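Local coordinates for protein chitinase (Paenibacillus sp. FPU-7, PDB 5GZT) that probably hydrolyses chitin as a multidomain endochitinase, cutting the beta-1,4 linkages between N-acetylglucosamine units at random positions along the chain, at residues V14-P20 with G38-L42; L120-I126 with G140-F146; G247-G251 with V275-I279; Y478-Y484 with K526-A532; A1020-R1024 with P1050-L1055. All coordinates share one frame; numbering follows the deposited sequence.

Contact 1 of 5, residues V14-P20 with G38-L42. With FMT (formic acid), chain K.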
# COMPACT_ATOMS: atom_id res chain seq x y z
N VAL B 14 46.60 -37.95 44.17
CA VAL B 14 47.98 -38.08 43.80
C VAL B 14 48.78 -37.36 44.86
O VAL B 14 48.68 -36.15 44.99
CB VAL B 14 48.25 -37.48 42.39
CG1 VAL B 14 49.74 -37.52 42.01
CG2 VAL B 14 47.40 -38.18 41.33
N ASP B 15 49.57 -38.11 45.64
CA ASP B 15 50.57 -37.53 46.55
C ASP B 15 51.97 -38.04 46.23
O ASP B 15 52.82 -38.16 47.13
CB ASP B 15 50.22 -37.79 48.02
CG ASP B 15 50.03 -39.29 48.35
OD1 ASP B 15 49.99 -40.14 47.42
OD2 ASP B 15 49.90 -39.59 49.56
N LYS B 16 52.20 -38.32 44.95
CA LYS B 16 53.53 -38.66 44.46
C LYS B 16 54.55 -37.61 44.85
O LYS B 16 54.40 -36.43 44.55
CB LYS B 16 53.55 -38.77 42.93
CG LYS B 16 54.96 -39.01 42.36
CD LYS B 16 55.47 -40.40 42.79
CE LYS B 16 56.46 -40.99 41.82
NZ LYS B 16 57.77 -40.32 41.87
N LYS B 17 55.65 -38.07 45.43
CA LYS B 17 56.68 -37.19 45.91
C LYS B 17 57.79 -37.01 44.86
O LYS B 17 58.00 -37.88 44.01
CB LYS B 17 57.23 -37.76 47.21
CG LYS B 17 56.13 -38.34 48.10
CD LYS B 17 56.61 -38.57 49.52
CE LYS B 17 55.44 -38.67 50.47
NZ LYS B 17 55.96 -38.52 51.85
N ASP B 18 58.43 -35.84 44.89
CA ASP B 18 59.74 -35.56 44.25
C ASP B 18 59.83 -35.46 42.73
O ASP B 18 60.43 -34.52 42.23
CB ASP B 18 60.83 -36.52 44.77
CG ASP B 18 61.09 -36.34 46.24
OD1 ASP B 18 61.68 -35.29 46.59
OD2 ASP B 18 60.71 -37.23 47.03
N THR B 19 59.33 -36.44 41.99
CA THR B 19 59.22 -36.34 40.53
C THR B 19 57.91 -36.93 40.09
O THR B 19 57.31 -37.75 40.79
CB THR B 19 60.35 -37.05 39.75
OG1 THR B 19 60.38 -38.45 40.10
CG2 THR B 19 61.69 -36.36 40.04
N PRO B 20 57.45 -36.50 38.91
CA PRO B 20 56.08 -36.83 38.60
C PRO B 20 55.81 -38.29 38.19
O PRO B 20 56.65 -38.93 37.58
CB PRO B 20 55.74 -35.85 37.45
CG PRO B 20 57.04 -35.41 36.89
CD PRO B 20 58.00 -35.44 38.04
N GLY B 38 50.59 -33.88 44.63
CA GLY B 38 51.97 -34.05 44.26
C GLY B 38 52.22 -33.87 42.78
O GLY B 38 51.37 -33.40 42.04
N SER B 39 53.42 -34.28 42.38
CA SER B 39 53.92 -34.14 41.05
C SER B 39 53.33 -35.21 40.17
O SER B 39 53.23 -36.39 40.55
CB SER B 39 55.43 -34.17 41.06
OG SER B 39 55.89 -33.07 41.82
N VAL B 40 52.89 -34.76 38.99
CA VAL B 40 52.04 -35.57 38.13
C VAL B 40 51.98 -35.05 36.67
O VAL B 40 52.19 -33.87 36.41
CB VAL B 40 50.62 -35.67 38.71
CG1 VAL B 40 49.86 -34.32 38.55
CG2 VAL B 40 49.83 -36.81 38.09
N LYS B 41 51.67 -35.94 35.73
CA LYS B 41 51.33 -35.55 34.38
C LYS B 41 50.15 -36.37 33.90
O LYS B 41 50.25 -37.58 33.78
CB LYS B 41 52.57 -35.69 33.48
CG LYS B 41 52.34 -35.49 31.98
CD LYS B 41 53.69 -35.20 31.33
CE LYS B 41 53.69 -35.38 29.83
NZ LYS B 41 52.50 -34.84 29.15
N LEU B 42 49.01 -35.72 33.67
CA LEU B 42 47.84 -36.39 33.11
C LEU B 42 47.99 -36.26 31.64
O LEU B 42 48.36 -35.17 31.11
CB LEU B 42 46.52 -35.78 33.57
CG LEU B 42 46.35 -35.61 35.09
CD1 LEU B 42 44.91 -35.28 35.48
CD2 LEU B 42 46.82 -36.81 35.91
C FMT K . 52.85 -33.60 25.96
O1 FMT K . 53.33 -33.52 27.10
O2 FMT K . 51.54 -33.37 25.69
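Lys16 lays the start of its chain against the carbonyl oxygen of Ser39 and then turns back to its own loop. Lys16 CB lies 3.4 Å and Lys16 CG 3.6 Å from Ser39 O. CG is placed there by a first torsion that carries it away from the backbone N (chi1 175°). A bend at chi2 (66°) then turns CD back, and a second at chi4 aims the ammonium into the turn. Lys16 NZ donates to Thr19 O at 2.8 Å, from above the carbonyl plane, and to Lys17 O at 3.3 Å, nearly head-on. Cutting Lys16 back to an alanine would probably leave the carbonyls of Lys17 and Thr19 without their shared ammonium and the turn freer to move. On the backbone side, Ser39 N donates to Lys16 O (3.2 Å), which also receives a CA-H...O contact from Gly38; a CB on Gly38 would collide with that oxygen. Pro20 CB presses on Val40 N at 3.4 Å, while Val14 CG1 meets Val40 CB at 3.9 Å. Lys41 NZ donates to O1 of a formic acid, probably from the crystallisation liquor (2.6 Å), which is also hydrogen-bonded by Ser70 OG and Asn89 ND2. The loop 14-20 is a corner of a parallel beta-solenoid, leading from strand 12-14 of one sheet into strand 21-27 of the other, and 38-42 forms the next corner and enters strand 40-47. Val14 and Val40 both pack on Ile23 of strand 21-27, the Val40 backbone hydrogen-bonds to Lys66 and Thr68, and Val14 continues the sheet into a strand of a neighbouring chain.

Contact 2 of 5, residues L120-I126 with G140-F146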
# COMPACT_ATOMS: atom_id res chain seq x y z
N LEU B 120 40.54 -15.49 37.39
CA LEU B 120 41.64 -15.15 38.24
C LEU B 120 41.22 -14.42 39.54
O LEU B 120 40.63 -13.33 39.48
CB LEU B 120 42.58 -14.26 37.45
CG LEU B 120 43.07 -14.82 36.09
CD1 LEU B 120 43.94 -13.79 35.41
CD2 LEU B 120 43.81 -16.09 36.37
N ASN B 121 41.64 -15.01 40.68
CA ASN B 121 41.32 -14.53 42.02
C ASN B 121 42.55 -14.26 42.80
O ASN B 121 42.45 -13.92 43.99
CB ASN B 121 40.44 -15.59 42.72
CG ASN B 121 39.06 -15.68 42.12
OD1 ASN B 121 38.54 -16.78 41.77
ND2 ASN B 121 38.38 -14.58 42.11
N ILE B 122 43.70 -14.28 42.13
CA ILE B 122 45.00 -13.93 42.69
C ILE B 122 45.88 -13.42 41.50
O ILE B 122 45.63 -13.76 40.36
CB ILE B 122 45.68 -15.18 43.37
CG1 ILE B 122 46.94 -14.89 44.22
CG2 ILE B 122 46.14 -16.15 42.28
CD1 ILE B 122 46.79 -13.91 45.38
N LYS B 123 46.83 -12.54 41.75
CA LYS B 123 47.73 -12.04 40.69
C LYS B 123 48.51 -13.24 40.12
O LYS B 123 49.18 -13.97 40.89
CB LYS B 123 48.68 -10.97 41.21
CG LYS B 123 49.58 -10.41 40.10
CD LYS B 123 50.48 -9.34 40.64
CE LYS B 123 51.29 -8.71 39.54
NZ LYS B 123 51.96 -7.47 40.01
N THR B 124 48.29 -13.46 38.83
CA THR B 124 48.73 -14.66 38.14
C THR B 124 49.55 -14.31 36.94
O THR B 124 49.22 -13.36 36.19
CB THR B 124 47.55 -15.52 37.62
OG1 THR B 124 46.75 -14.76 36.71
CG2 THR B 124 46.69 -16.00 38.75
N GLN B 125 50.60 -15.07 36.73
CA GLN B 125 51.39 -14.93 35.49
C GLN B 125 50.98 -16.03 34.52
O GLN B 125 51.19 -17.20 34.82
CB GLN B 125 52.86 -15.05 35.79
CG GLN B 125 53.39 -13.85 36.57
CD GLN B 125 54.90 -13.93 36.84
OE1 GLN B 125 55.37 -14.73 37.66
NE2 GLN B 125 55.65 -13.12 36.10
N ILE B 126 50.47 -15.66 33.35
CA ILE B 126 50.05 -16.62 32.36
C ILE B 126 51.07 -16.48 31.21
O ILE B 126 51.26 -15.38 30.63
CB ILE B 126 48.64 -16.41 31.79
CG1 ILE B 126 47.55 -16.53 32.94
CG2 ILE B 126 48.30 -17.44 30.68
CD1 ILE B 126 47.29 -15.20 33.64
N GLY B 140 40.89 -9.95 43.03
CA GLY B 140 42.16 -10.58 43.47
C GLY B 140 43.13 -10.84 42.31
O GLY B 140 44.34 -10.91 42.54
N GLY B 141 42.61 -10.87 41.08
CA GLY B 141 43.44 -11.05 39.88
C GLY B 141 44.09 -9.82 39.32
O GLY B 141 44.80 -9.87 38.23
N LYS B 142 43.87 -8.72 40.03
CA LYS B 142 44.39 -7.44 39.62
C LYS B 142 45.88 -7.53 39.29
O LYS B 142 46.66 -8.03 40.10
CB LYS B 142 44.24 -6.45 40.77
CG LYS B 142 44.35 -5.00 40.33
CD LYS B 142 44.21 -4.09 41.56
CE LYS B 142 44.34 -2.66 41.10
NZ LYS B 142 44.97 -1.85 42.17
N GLY B 143 46.30 -6.96 38.18
CA GLY B 143 47.72 -6.91 37.83
C GLY B 143 48.22 -8.23 37.22
O GLY B 143 49.41 -8.40 37.06
N SER B 144 47.34 -9.17 36.93
CA SER B 144 47.75 -10.39 36.24
C SER B 144 48.37 -10.05 34.85
O SER B 144 48.10 -9.00 34.28
CB SER B 144 46.60 -11.37 36.09
OG SER B 144 46.29 -11.98 37.35
N SER B 145 49.24 -10.94 34.37
CA SER B 145 49.93 -10.78 33.07
C SER B 145 49.74 -11.99 32.16
O SER B 145 49.70 -13.17 32.60
CB SER B 145 51.42 -10.52 33.25
OG SER B 145 52.00 -11.54 34.04
N PHE B 146 49.58 -11.68 30.88
CA PHE B 146 49.44 -12.69 29.83
C PHE B 146 50.54 -12.46 28.78
O PHE B 146 50.70 -11.36 28.31
CB PHE B 146 48.16 -12.51 29.15
CG PHE B 146 47.00 -12.83 29.98
CD1 PHE B 146 46.44 -11.84 30.81
CD2 PHE B 146 46.40 -14.08 29.90
CE1 PHE B 146 45.30 -12.13 31.56
CE2 PHE B 146 45.29 -14.35 30.66
CZ PHE B 146 44.73 -13.37 31.45
O HOH W 1 52.75 -13.30 31.93
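Ile126 and Phe146 lie side by side and point the same way, as equivalent positions on adjacent coils of the parallel beta-solenoid. Ile126 CD1 sits over one face of the Phe146 ring, 3.9 Å from its centroid and 18° off the ring normal, a CH-pi contact. Leu120 CD1 adds an oblique contact to Phe146 CZ at 4.1 Å, and Leu118 of strand 114-120, in the facing sheet, packs on both Ile126 and Phe146. The coils zip together through Ser145 N to Thr124 O (3.0 Å) and Ile126 N to Ser145 O (2.7 Å). At the corner, Ser144 closes a type II turn from Gly141. Ser144 OG lies beside its own backbone N (chi1 -74°), where it accepts from Thr124 N at 2.9 Å and donates to Gly141 O at 2.7 Å; Gly141 O takes the Ser144 N-H from the same face. Replacing Ser144 with a valine is likely to leave the buried Thr124 N-H without its acceptor and this end of the coil-to-coil ladder loosely held. Along the turn, the extended Lys123 chain runs past the Lys142 and Gly143 carbonyls. Gln125 and Ser145 turn to the face opposite Ile126 and Phe146, and beside them one water joins the coils, 2.8 Å from Ser145 OG while donating to Ile126 O at 2.9 Å.

Contact 3 of 5, residues G247-G251 with V275-I279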
# COMPACT_ATOMS: atom_id res chain seq x y z
N GLY B 247 10.98 10.42 -6.74
CA GLY B 247 9.79 9.80 -7.30
C GLY B 247 9.98 8.36 -7.75
O GLY B 247 9.32 7.93 -8.69
N LEU B 248 10.86 7.62 -7.10
CA LEU B 248 10.99 6.18 -7.43
C LEU B 248 9.78 5.40 -6.94
O LEU B 248 9.19 5.76 -5.93
CB LEU B 248 12.23 5.59 -6.75
CG LEU B 248 13.57 6.13 -7.29
CD1 LEU B 248 14.72 5.31 -6.74
CD2 LEU B 248 13.59 6.09 -8.79
N ALA B 249 9.49 4.30 -7.61
CA ALA B 249 8.38 3.42 -7.23
C ALA B 249 8.55 2.92 -5.83
O ALA B 249 9.66 2.51 -5.41
CB ALA B 249 8.25 2.24 -8.17
N ALA B 250 7.43 2.95 -5.09
CA ALA B 250 7.46 2.45 -3.73
C ALA B 250 7.76 0.97 -3.71
O ALA B 250 7.36 0.23 -4.64
CB ALA B 250 6.11 2.72 -3.05
N GLY B 251 8.47 0.55 -2.65
CA GLY B 251 8.67 -0.85 -2.33
C GLY B 251 10.16 -1.20 -2.21
O GLY B 251 10.97 -0.36 -1.79
N VAL B 275 11.97 2.06 -0.59
CA VAL B 275 11.48 3.38 -0.99
C VAL B 275 10.10 3.57 -0.31
O VAL B 275 9.24 2.68 -0.38
CB VAL B 275 11.46 3.49 -2.53
CG1 VAL B 275 10.77 4.73 -3.02
CG2 VAL B 275 12.91 3.50 -3.04
N GLN B 276 9.93 4.69 0.40
CA GLN B 276 8.69 5.01 1.10
C GLN B 276 7.50 5.00 0.10
O GLN B 276 7.67 5.02 -1.10
CB GLN B 276 8.78 6.39 1.78
CG GLN B 276 9.71 6.47 2.97
CD GLN B 276 9.75 7.91 3.54
OE1 GLN B 276 8.88 8.74 3.26
NE2 GLN B 276 10.77 8.20 4.35
N GLY B 277 6.29 5.02 0.64
CA GLY B 277 5.09 5.19 -0.18
C GLY B 277 4.28 3.93 -0.49
O GLY B 277 3.37 3.97 -1.32
N LYS B 278 4.52 2.86 0.20
CA LYS B 278 3.70 1.68 -0.07
C LYS B 278 2.26 1.87 0.47
O LYS B 278 2.05 2.46 1.56
CB LYS B 278 4.27 0.43 0.58
CG LYS B 278 5.50 -0.15 -0.07
CD LYS B 278 5.75 -1.56 0.50
CE LYS B 278 6.31 -1.59 1.91
NZ LYS B 278 7.79 -1.37 1.75
N ILE B 279 1.29 1.36 -0.28
CA ILE B 279 -0.11 1.29 0.18
C ILE B 279 -0.55 -0.12 0.02
O ILE B 279 -0.65 -0.59 -1.09
CB ILE B 279 -1.02 2.25 -0.56
CG1 ILE B 279 -0.54 3.71 -0.35
CG2 ILE B 279 -2.43 2.07 -0.01
CD1 ILE B 279 -1.22 4.68 -1.28
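Gly251 and Val275 form an antiparallel, hydrogen-bonded pair of residues that ties the loop 247-251 to the strand region 275-279. Of the two backbone hydrogen bonds, Val275 N to Gly251 O is the shorter (2.9 Å) and nearly straight, with the N-H in the carbonyl plane. Its partner, Gly251 N to Val275 O, is longer at 3.2 Å, and the donor stands tilted from the plane of the carbonyl. The van der Waals contacts fall into two groups. In the first, Val275 CG1, swung to the side away from its own backbone N (chi1 171°), packs against the peptide oxygens of the loop, 3.4 Å from Ala249 O and 3.5 Å from Leu248 O. Val275 CG1 also meets Leu248 CB at 4.1 Å. Both oxygens have polar partners of their own, Ala249 O in the indole N-H of Trp253 and Leu248 O in Arg195. In the second group the methyl of Ala250 is wedged against the chain beyond Val275, with CB 3.4 Å from Gln276 O and equally close, 3.4 Å, to Gly277 C. Lys278 lays its aliphatic part along Gly251, CG coming 4.0 Å from Gly251 CA. Gly251 has a positive phi (125°), a conformation that would drive a side chain into the carbonyl oxygen of Ala250. The loop leads straight into strand 251-261, the antiparallel partner of strand 264-284. That second strand becomes a barrel strand, with backbone hydrogen bonds from Lys278 to Phe620 of strand 619-623 and to Ala618 just before it, while helix 633-642 packs on Ile279.

Contact 4 of 5, residues Y478-Y484 with K526-A532. With FMT (formic acid), chain G.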
# COMPACT_ATOMS: atom_id res chain seq x y z
N TYR B 478 8.94 -5.83 5.18
CA TYR B 478 8.27 -4.93 6.15
C TYR B 478 7.37 -5.69 7.07
O TYR B 478 7.00 -6.87 6.82
CB TYR B 478 7.51 -3.83 5.39
CG TYR B 478 6.66 -4.36 4.28
CD1 TYR B 478 7.20 -4.60 3.05
CD2 TYR B 478 5.27 -4.58 4.44
CE1 TYR B 478 6.44 -5.11 2.00
CE2 TYR B 478 4.48 -5.04 3.37
CZ TYR B 478 5.06 -5.34 2.17
OH TYR B 478 4.32 -5.79 1.10
N ILE B 479 7.07 -5.03 8.19
CA ILE B 479 6.05 -5.46 9.11
C ILE B 479 4.80 -4.55 8.91
O ILE B 479 4.87 -3.31 9.00
CB ILE B 479 6.54 -5.41 10.54
CG1 ILE B 479 7.76 -6.36 10.72
CG2 ILE B 479 5.44 -5.83 11.49
CD1 ILE B 479 8.42 -6.24 12.05
N ASN B 480 3.68 -5.20 8.61
CA ASN B 480 2.34 -4.56 8.62
C ASN B 480 1.73 -4.47 10.01
O ASN B 480 1.26 -5.48 10.55
CB ASN B 480 1.41 -5.34 7.73
CG ASN B 480 1.91 -5.44 6.34
OD1 ASN B 480 2.25 -6.52 5.88
ND2 ASN B 480 1.92 -4.33 5.63
N LEU B 481 1.74 -3.29 10.62
CA LEU B 481 1.28 -3.16 11.99
C LEU B 481 -0.23 -3.02 12.08
O LEU B 481 -0.81 -2.11 11.50
CB LEU B 481 1.91 -1.97 12.68
CG LEU B 481 3.41 -1.88 12.86
CD1 LEU B 481 3.78 -0.45 13.33
CD2 LEU B 481 3.81 -2.94 13.89
N MET B 482 -0.83 -3.90 12.85
CA MET B 482 -2.26 -3.97 13.05
C MET B 482 -2.69 -2.96 14.09
O MET B 482 -3.15 -3.30 15.16
CB MET B 482 -2.69 -5.40 13.38
CG MET B 482 -2.61 -6.26 12.12
SD MET B 482 -3.35 -7.92 12.25
CE MET B 482 -2.29 -8.58 13.48
N THR B 483 -2.51 -1.69 13.72
CA THR B 483 -2.83 -0.58 14.57
C THR B 483 -4.36 -0.24 14.47
O THR B 483 -4.72 0.92 14.21
CB THR B 483 -1.94 0.63 14.25
OG1 THR B 483 -1.92 0.86 12.84
CG2 THR B 483 -0.49 0.41 14.84
N TYR B 484 -5.19 -1.23 14.80
CA TYR B 484 -6.64 -1.12 14.83
C TYR B 484 -7.12 -2.19 15.77
O TYR B 484 -6.28 -2.97 16.27
CB TYR B 484 -7.22 -1.22 13.43
CG TYR B 484 -6.70 -2.31 12.54
CD1 TYR B 484 -6.97 -3.64 12.80
CD2 TYR B 484 -5.96 -2.00 11.39
CE1 TYR B 484 -6.54 -4.63 11.95
CE2 TYR B 484 -5.50 -2.99 10.55
CZ TYR B 484 -5.79 -4.30 10.81
OH TYR B 484 -5.35 -5.30 9.95
N LYS B 526 10.80 -0.21 7.70
CA LYS B 526 10.17 -1.51 7.56
C LYS B 526 8.82 -1.55 8.35
O LYS B 526 8.28 -2.66 8.65
CB LYS B 526 11.12 -2.61 8.10
CG LYS B 526 12.30 -2.92 7.18
CD LYS B 526 13.10 -4.14 7.62
CE LYS B 526 13.93 -4.67 6.40
NZ LYS B 526 14.59 -5.94 6.78
N LEU B 527 8.32 -0.36 8.74
CA LEU B 527 7.06 -0.33 9.52
C LEU B 527 5.95 0.26 8.70
O LEU B 527 6.02 1.46 8.32
CB LEU B 527 7.21 0.48 10.78
CG LEU B 527 8.07 -0.21 11.85
CD1 LEU B 527 8.21 0.81 12.95
CD2 LEU B 527 7.46 -1.49 12.39
N MET B 528 4.91 -0.54 8.45
CA MET B 528 3.70 -0.03 7.81
C MET B 528 2.70 0.24 8.93
O MET B 528 2.47 -0.58 9.87
CB MET B 528 3.10 -1.01 6.84
CG MET B 528 3.92 -1.33 5.63
SD MET B 528 3.86 -0.18 4.31
CE MET B 528 2.20 -0.42 3.67
N VAL B 529 2.08 1.39 8.82
CA VAL B 529 1.07 1.78 9.77
C VAL B 529 -0.29 1.26 9.30
O VAL B 529 -0.64 1.47 8.12
CB VAL B 529 1.08 3.31 9.88
CG1 VAL B 529 -0.20 3.85 10.53
CG2 VAL B 529 2.34 3.71 10.64
N GLY B 530 -1.06 0.72 10.22
CA GLY B 530 -2.41 0.20 9.89
C GLY B 530 -3.59 1.19 10.11
O GLY B 530 -3.63 1.97 11.08
N GLY B 531 -4.54 1.14 9.20
CA GLY B 531 -5.81 1.85 9.33
C GLY B 531 -6.95 0.88 9.04
O GLY B 531 -6.73 -0.23 8.52
N ALA B 532 -8.15 1.29 9.41
CA ALA B 532 -9.34 0.45 9.28
C ALA B 532 -10.48 1.11 8.53
O ALA B 532 -10.76 2.30 8.77
CB ALA B 532 -9.80 0.06 10.66
C FMT G . 15.35 -7.63 3.76
O1 FMT G . 15.38 -8.84 4.02
O2 FMT G . 15.99 -6.68 4.47
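Leu481 and Leu527 pack together on neighbouring parallel strands of a family 18 TIM barrel, CD1 of the first 3.9 Å from CD2 of the second. They point to the side where helix 510-519 lies, which Leu481 reaches at Tyr517. On the other face of the strands, toward the barrel interior, Met528 meets Tyr478: CG comes 3.7 Å from Tyr478 CD2, and SD stands 5.2 Å from the ring centroid, obliquely, in a Met-aromatic contact. CG of Tyr478 stands between its backbone N and carbonyl carbon (chi1 48°), which brings the ring to the methionine, and the Tyr478 OH is hydrogen-bonded to Tyr305 and Glu452. Tyr484 CB touches Ala532 CB at 4.0 Å. The parallel ladder joins the strands, with Ile479 N donating to Lys526 O at 2.7 Å and Met528 N to Ile479 O at 2.8 Å; Leu481 N reaches Met528 O. Met482 and Thr483 are the centres of two inverse gamma turns, closed by weak bonds, and Thr483 OG1 donates to Gly530 O at 2.7 Å, well off the C=O direction (103° at the oxygen). A CB on Gly530 would strike both Leu481 O and Thr483 OG1. At the polar edge, the extended Lys526 chain is anchored by the carbonyls of Thr473 and Leu476, and Lys526 NZ donates to O2 of a formic acid, probably from the crystallisation liquor, at 2.8 Å.

Contact 5 of 5, residues A1020-R1024 with P1050-L1055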
# COMPACT_ATOMS: atom_id res chain seq x y z
N ALA B 1020 -28.35 12.17 -26.20
CA ALA B 1020 -28.19 11.70 -27.59
C ALA B 1020 -29.36 10.78 -27.89
O ALA B 1020 -29.57 9.78 -27.18
CB ALA B 1020 -26.93 10.91 -27.70
N PHE B 1021 -30.06 11.04 -28.99
CA PHE B 1021 -31.18 10.18 -29.41
C PHE B 1021 -30.72 9.09 -30.42
O PHE B 1021 -31.49 8.68 -31.30
CB PHE B 1021 -32.28 11.01 -30.01
CG PHE B 1021 -33.07 11.84 -29.02
CD1 PHE B 1021 -32.71 12.00 -27.67
CD2 PHE B 1021 -34.20 12.49 -29.47
CE1 PHE B 1021 -33.46 12.83 -26.85
CE2 PHE B 1021 -34.97 13.28 -28.62
CZ PHE B 1021 -34.60 13.43 -27.31
N TYR B 1022 -29.48 8.68 -30.32
CA TYR B 1022 -28.93 7.64 -31.19
C TYR B 1022 -27.97 6.84 -30.35
O TYR B 1022 -27.44 7.34 -29.33
CB TYR B 1022 -28.19 8.21 -32.43
CG TYR B 1022 -27.00 9.11 -32.10
CD1 TYR B 1022 -27.18 10.51 -31.86
CD2 TYR B 1022 -25.73 8.61 -32.01
CE1 TYR B 1022 -26.11 11.35 -31.54
CE2 TYR B 1022 -24.65 9.45 -31.69
CZ TYR B 1022 -24.85 10.81 -31.45
OH TYR B 1022 -23.75 11.57 -31.14
N ALA B 1023 -27.64 5.66 -30.88
CA ALA B 1023 -26.71 4.75 -30.23
C ALA B 1023 -25.38 4.61 -30.88
O ALA B 1023 -25.16 4.99 -32.02
CB ALA B 1023 -27.35 3.38 -30.15
N ARG B 1024 -24.46 4.02 -30.14
CA ARG B 1024 -23.21 3.48 -30.68
C ARG B 1024 -23.08 2.07 -30.15
O ARG B 1024 -23.88 1.64 -29.34
CB ARG B 1024 -22.00 4.32 -30.30
CG ARG B 1024 -22.02 5.70 -30.99
CD ARG B 1024 -20.79 6.52 -30.62
NE ARG B 1024 -20.88 7.82 -31.26
CZ ARG B 1024 -20.67 8.06 -32.56
NH1 ARG B 1024 -20.22 7.12 -33.39
NH2 ARG B 1024 -20.86 9.27 -33.05
N PRO B 1050 -27.25 3.71 -35.24
CA PRO B 1050 -28.72 3.69 -35.20
C PRO B 1050 -29.40 4.71 -34.29
O PRO B 1050 -29.02 4.97 -33.15
CB PRO B 1050 -29.05 2.29 -34.65
CG PRO B 1050 -27.82 1.84 -33.98
CD PRO B 1050 -26.66 2.53 -34.62
N THR B 1051 -30.48 5.23 -34.77
CA THR B 1051 -31.21 6.19 -34.02
C THR B 1051 -32.11 5.46 -33.06
O THR B 1051 -32.32 4.22 -33.21
CB THR B 1051 -32.10 6.97 -34.95
OG1 THR B 1051 -32.99 6.08 -35.63
CG2 THR B 1051 -31.27 7.69 -36.00
N TYR B 1052 -32.68 6.17 -32.10
CA TYR B 1052 -33.66 5.54 -31.24
C TYR B 1052 -34.78 4.88 -32.10
O TYR B 1052 -35.22 3.76 -31.80
CB TYR B 1052 -34.25 6.50 -30.24
CG TYR B 1052 -35.13 5.83 -29.19
CD1 TYR B 1052 -34.55 5.14 -28.12
CD2 TYR B 1052 -36.54 5.93 -29.25
CE1 TYR B 1052 -35.35 4.54 -27.13
CE2 TYR B 1052 -37.34 5.34 -28.28
CZ TYR B 1052 -36.74 4.65 -27.22
OH TYR B 1052 -37.50 4.09 -26.23
N ASN B 1053 -35.20 5.52 -33.18
CA ASN B 1053 -36.22 4.89 -34.03
C ASN B 1053 -35.73 3.52 -34.60
O ASN B 1053 -36.50 2.59 -34.76
CB ASN B 1053 -36.48 5.71 -35.27
CG ASN B 1053 -36.98 7.08 -35.00
OD1 ASN B 1053 -37.95 7.32 -34.24
ND2 ASN B 1053 -36.37 8.02 -35.71
N ASP B 1054 -34.48 3.45 -35.04
CA ASP B 1054 -33.92 2.20 -35.44
C ASP B 1054 -33.97 1.21 -34.26
O ASP B 1054 -34.30 0.02 -34.45
CB ASP B 1054 -32.49 2.33 -35.93
CG ASP B 1054 -32.37 3.19 -37.19
OD1 ASP B 1054 -33.37 3.31 -37.87
OD2 ASP B 1054 -31.27 3.76 -37.45
N LEU B 1055 -33.65 1.69 -33.04
CA LEU B 1055 -33.63 0.81 -31.91
C LEU B 1055 -35.00 0.23 -31.75
O LEU B 1055 -35.13 -1.01 -31.54
CB LEU B 1055 -33.17 1.47 -30.61
CG LEU B 1055 -31.74 1.99 -30.54
CD1 LEU B 1055 -31.49 2.47 -29.11
CD2 LEU B 1055 -30.77 0.89 -30.93
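Ala1023 and Pro1050 meet by a short, almost linear backbone bond, with Ala1023 N donating to Pro1050 O at 2.7 Å. A second bond runs the other way, from Tyr1052 N to Phe1021 O (2.9 Å), its donor lying above the carbonyl plane. Between the two, Tyr1022 CA and Thr1051 CA are only 3.9 Å apart, and Tyr1022 CB fits against Pro1050 O at 3.4 Å. The side chains beyond this backbone seam pack more loosely: Ala1023 CB is 4.2 Å from Pro1050 CG and 4.3 Å from Leu1055 CD2. The Tyr1022 ring leads away and bonds through its OH to Asp971, while Phe1021 stacks on Phe1113. On the partly exposed side, Thr1051 and Asp1054 form a capping box. With OG1 held between backbone N and carbonyl carbon (chi1 59°), Thr1051 accepts from Asp1054 N at 3.1 Å, and its own N-H reaches Asp1054 OD2 at 3.2 Å from above the carboxylate plane. The two backbone bonds fasten the start of helix 1052-1058 to the segment that follows barrel strand 1015-1020, consistent with the small alpha+beta insertion found in many bacterial family 18 chitinases.

The five contacts follow one another along an elongated chain. Contacts 1 and 2 lie 25 Å apart between centres in the N-terminal parallel beta-solenoid and share one of its sheets. Contacts 3 and 4 are 15 Å apart between centres and touch, Lys278 CE lying 3.3 Å from Tyr478 CD1; contact 3 leads into the first family 18 barrel and contact 4 joins two of its strands. Contact 5 belongs to the second family 18 barrel, 53 Å from contact 4 between centres; the centres of contacts 1 and 5 are 119 Å apart. The solenoid contacts, of which contact 1 meets another protein chain, lie at least about 40 Å, nearest atoms, from the barrel contacts, consistent with separate modules.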